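Local coordinates for purine catabolism protein pucG (Bacillus subtilis, PDB 3ISL), which catalyses the pyridoxal 5'-phosphate-dependent transfer of an amino group from (S)-ureidoglycine to glyoxylate, giving oxalurate and glycine in purine catabolism, at the interface of chains A and B. Coordinates in Å, arbitrary orientation; residue numbers count along the deposited sequence, not the author numbering. Chains: chain A/B, Purine catabolism protein pucG.

Contact 1: the interface of chains A and B. Residues chain A 35, 39-41; chain B 10, 12, 14, 343.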
# COMPACT_ATOMS: atom_id res chain seq x y z
N VAL A 35 8.93 -14.31 0.67
CA VAL A 35 10.34 -14.28 0.30
C VAL A 35 10.71 -12.78 0.23
O VAL A 35 9.81 -11.98 0.15
CB VAL A 35 10.59 -14.96 -1.11
CG1 VAL A 35 10.25 -16.47 -1.10
CG2 VAL A 35 9.88 -14.22 -2.28
N ASP A 39 15.31 -11.50 -3.37
CA ASP A 39 15.48 -12.94 -3.54
C ASP A 39 15.07 -13.23 -4.99
O ASP A 39 14.05 -12.73 -5.45
CB ASP A 39 14.53 -13.58 -2.54
CG ASP A 39 14.54 -15.10 -2.59
OD1 ASP A 39 14.59 -15.70 -3.71
OD2 ASP A 39 14.45 -15.70 -1.50
N PRO A 40 15.86 -14.00 -5.74
CA PRO A 40 15.55 -14.37 -7.17
C PRO A 40 14.14 -14.93 -7.32
O PRO A 40 13.48 -14.72 -8.36
CB PRO A 40 16.61 -15.46 -7.47
CG PRO A 40 17.78 -15.06 -6.55
CD PRO A 40 17.16 -14.54 -5.31
N ALA A 41 13.64 -15.61 -6.29
CA ALA A 41 12.24 -16.04 -6.39
C ALA A 41 11.32 -14.82 -6.54
O ALA A 41 10.30 -14.87 -7.27
CB ALA A 41 11.84 -16.85 -5.19
N PRO B 10 9.97 -21.09 -3.01
CA PRO B 10 10.72 -21.87 -2.05
C PRO B 10 10.38 -21.39 -0.59
O PRO B 10 9.86 -20.26 -0.37
CB PRO B 10 12.18 -21.60 -2.46
CG PRO B 10 12.14 -20.19 -2.97
CD PRO B 10 10.77 -19.98 -3.57
N ARG B 12 11.88 -20.10 2.51
CA ARG B 12 13.12 -19.51 2.96
C ARG B 12 13.22 -19.52 4.47
O ARG B 12 12.22 -19.53 5.20
CB ARG B 12 13.17 -18.06 2.43
CG ARG B 12 13.19 -17.94 0.92
CD ARG B 12 14.23 -18.84 0.23
NE ARG B 12 14.55 -18.32 -1.08
CZ ARG B 12 15.21 -18.99 -2.03
NH1 ARG B 12 15.63 -20.25 -1.82
NH2 ARG B 12 15.49 -18.38 -3.16
N ILE B 14 14.47 -16.67 6.64
CA ILE B 14 14.81 -15.26 6.36
C ILE B 14 15.45 -14.57 7.57
O ILE B 14 14.77 -14.35 8.60
CB ILE B 14 13.57 -14.44 5.94
CG1 ILE B 14 12.90 -15.04 4.68
CG2 ILE B 14 13.99 -12.93 5.72
CD1 ILE B 14 11.77 -14.14 4.19
N LEU B 343 21.90 -18.39 0.26
CA LEU B 343 20.54 -18.41 -0.27
C LEU B 343 20.35 -19.58 -1.23
O LEU B 343 19.38 -20.31 -1.10
CB LEU B 343 20.17 -17.08 -0.92
CG LEU B 343 18.69 -16.91 -1.33
CD1 LEU B 343 17.75 -17.08 -0.08
CD2 LEU B 343 18.44 -15.57 -2.03
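B:Arg12 meets A:Asp39 across the dimer interface in a side-on salt bridge, a worked example of a guanidinium group whose orientation is set by its neighbours. From CB the arginine chain runs to B:Arg12 CG, which passes 3.9 Å from CG1 of A:Val35, the two side chains crossing obliquely. The chain bends about the CB-CG bond (chi2 -50°), and B:Arg12 CD, 3.6 Å from A:Asp39 OD2, leads on to NE. B:Arg12 NE then donates to OD2 of A:Asp39 at 2.7 Å, using the syn lone pair of that oxygen. Beyond CZ, B:Arg12 NH2 donates to A:Asp39 OD1 at 2.9 Å in a nearly straight bond (175° at H). The carboxylate and guanidinium planes lie 28° apart, nearly coplanar, and the two bonds, one to each oxygen, probably limit the rotation of both groups. Two neighbours from the arginine's own chain sandwich it: B:Pro10 CG sits over the centre of one face and B:Leu343 CD1 near the rim of the other. On the opposing chain, A:Asp39 OD1 also accepts from the backbone N of A:Ala41 (2.8 Å), a second-shell bond on its anti side. Apolar contacts flank the pair: A:Ala41 CB packs against B:Pro10 CD, and A:Pro40 CD, on the ring, meets the B:Leu343 CD2 methyl at 3.7 Å. In the fold, A:Asp39 directly precedes helix 40-56 and its carboxylate bonds into the first turn, while the partner supplies its N-terminal segment and helix 335-346.

Contact 2: the interface of chains A and B. Residues chain A 29, 35, 45, 274, 277; chain B 7, 9.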
# COMPACT_ATOMS: atom_id res chain seq x y z
N VAL A 29 -3.73 -18.28 -2.00
CA VAL A 29 -2.30 -18.04 -2.20
C VAL A 29 -1.68 -17.03 -1.19
O VAL A 29 -0.44 -16.96 -1.04
CB VAL A 29 -1.90 -17.61 -3.66
CG1 VAL A 29 -1.97 -16.05 -3.82
CG2 VAL A 29 -0.48 -18.09 -3.93
N VAL A 35 8.93 -14.31 0.67
CA VAL A 35 10.34 -14.28 0.30
C VAL A 35 10.71 -12.78 0.23
O VAL A 35 9.81 -11.98 0.15
CB VAL A 35 10.59 -14.96 -1.11
CG1 VAL A 35 10.25 -16.47 -1.10
CG2 VAL A 35 9.88 -14.22 -2.28
N ILE A 45 8.92 -13.50 -9.85
CA ILE A 45 7.51 -13.10 -9.76
C ILE A 45 7.40 -11.68 -10.29
O ILE A 45 6.45 -11.40 -11.02
CB ILE A 45 7.00 -13.19 -8.28
CG1 ILE A 45 7.04 -14.67 -7.80
CG2 ILE A 45 5.58 -12.50 -8.09
CD1 ILE A 45 7.05 -14.83 -6.20
N TYR A 274 2.08 -11.50 -4.60
CA TYR A 274 1.58 -12.84 -4.81
C TYR A 274 0.15 -12.76 -5.36
O TYR A 274 -0.20 -13.45 -6.37
CB TYR A 274 1.54 -13.69 -3.49
CG TYR A 274 2.88 -14.14 -2.90
CD1 TYR A 274 4.07 -14.06 -3.64
CD2 TYR A 274 2.93 -14.69 -1.61
CE1 TYR A 274 5.29 -14.52 -3.09
CE2 TYR A 274 4.10 -15.11 -1.05
CZ TYR A 274 5.29 -15.05 -1.79
OH TYR A 274 6.50 -15.47 -1.18
N ARG A 277 -0.12 -11.13 -8.97
CA ARG A 277 0.32 -12.19 -9.87
C ARG A 277 -0.77 -13.24 -10.12
O ARG A 277 -1.18 -13.49 -11.28
CB ARG A 277 1.59 -12.81 -9.28
CG ARG A 277 2.51 -13.67 -10.26
CD ARG A 277 2.05 -15.10 -10.32
NE ARG A 277 2.99 -15.91 -11.09
CZ ARG A 277 2.79 -17.17 -11.47
NH1 ARG A 277 1.68 -17.80 -11.08
NH2 ARG A 277 3.74 -17.80 -12.20
N LEU B 7 1.32 -20.16 -8.45
CA LEU B 7 2.56 -19.68 -7.87
C LEU B 7 3.29 -20.83 -7.16
O LEU B 7 2.68 -21.73 -6.57
CB LEU B 7 2.25 -18.55 -6.90
CG LEU B 7 3.37 -17.79 -6.20
CD1 LEU B 7 3.84 -16.68 -7.03
CD2 LEU B 7 2.79 -17.25 -4.91
N THR B 9 6.82 -21.03 -4.82
CA THR B 9 7.95 -20.38 -4.21
C THR B 9 8.67 -21.30 -3.21
O THR B 9 8.06 -22.17 -2.63
CB THR B 9 7.51 -19.10 -3.41
OG1 THR B 9 6.40 -19.46 -2.62
CG2 THR B 9 7.05 -17.98 -4.34
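B:Leu7 inserts its branched end among A:Val29, A:Ile45 and A:Tyr274, and illustrates how an extended N-terminal segment can be helped to dock on a partner subunit by apolar packing. Its CD2 methyl does double duty. On one side B:Leu7 CD2 meets CG2 of A:Val29 at 3.5 Å; on another B:Leu7 CD2 lies over a face of the A:Tyr274 ring, offset toward the rim and 3.9 Å from the ring centroid, in a CH-pi contact. The other branch, B:Leu7 CD1, turns instead to A:Ile45, lying 3.8 Å from A:Ile45 CD1 and packing against CG1 as well. The leucine thus divides its two methyls between different walls of the pocket, crossing each of these three side chains at about a right angle.

B:Thr9, two residues further along, adds a second apolar point. The B:Thr9 CG2 methyl packs 3.7 Å from CD1 of A:Ile45, and the same methyl approaches the A:Tyr274 ring at CE1. Rotation about CA-CB (chi1 47°) sets OG1 between the backbone N and the carbonyl carbon and leaves CG2 to face the isoleucine.

Farther out, A:Arg277 brings the aliphatic part of its side chain toward the leucine, A:Arg277 CD standing 4.1 Å from B:Leu7 CD1, so that an arginine supplies hydrocarbon to the wall. A:Tyr274 and A:Arg277 both project from helix 270-286, which sets their spacing, whereas A:Ile45 comes from helix 40-56 and A:Val29 ends helix 24-29. Three helices of one subunit therefore build the receptacle, and the partner chain hides 82 Å² of B:Leu7. At the end of the same A:Arg277 side chain, NH1 stands 3.6 Å from the backbone N of B:Leu7, a contact rather than a hydrogen bond.

Contact 1 and contact 2 have centres about 11 Å apart, measured between the means of their C-alpha atoms, and they share A:Val35. They also draw on the same two continuous elements, the N-terminal segment of chain B and helix 40-56 of chain A. One stretch of chain B, residues 7 to 12, thus runs from contact 2 into contact 1 along the partner. The protein is a homodimer, and the two-fold axis repeats both contacts with the chains exchanged. This reciprocal exchange of N-terminal segments probably helps to hold the subunits together.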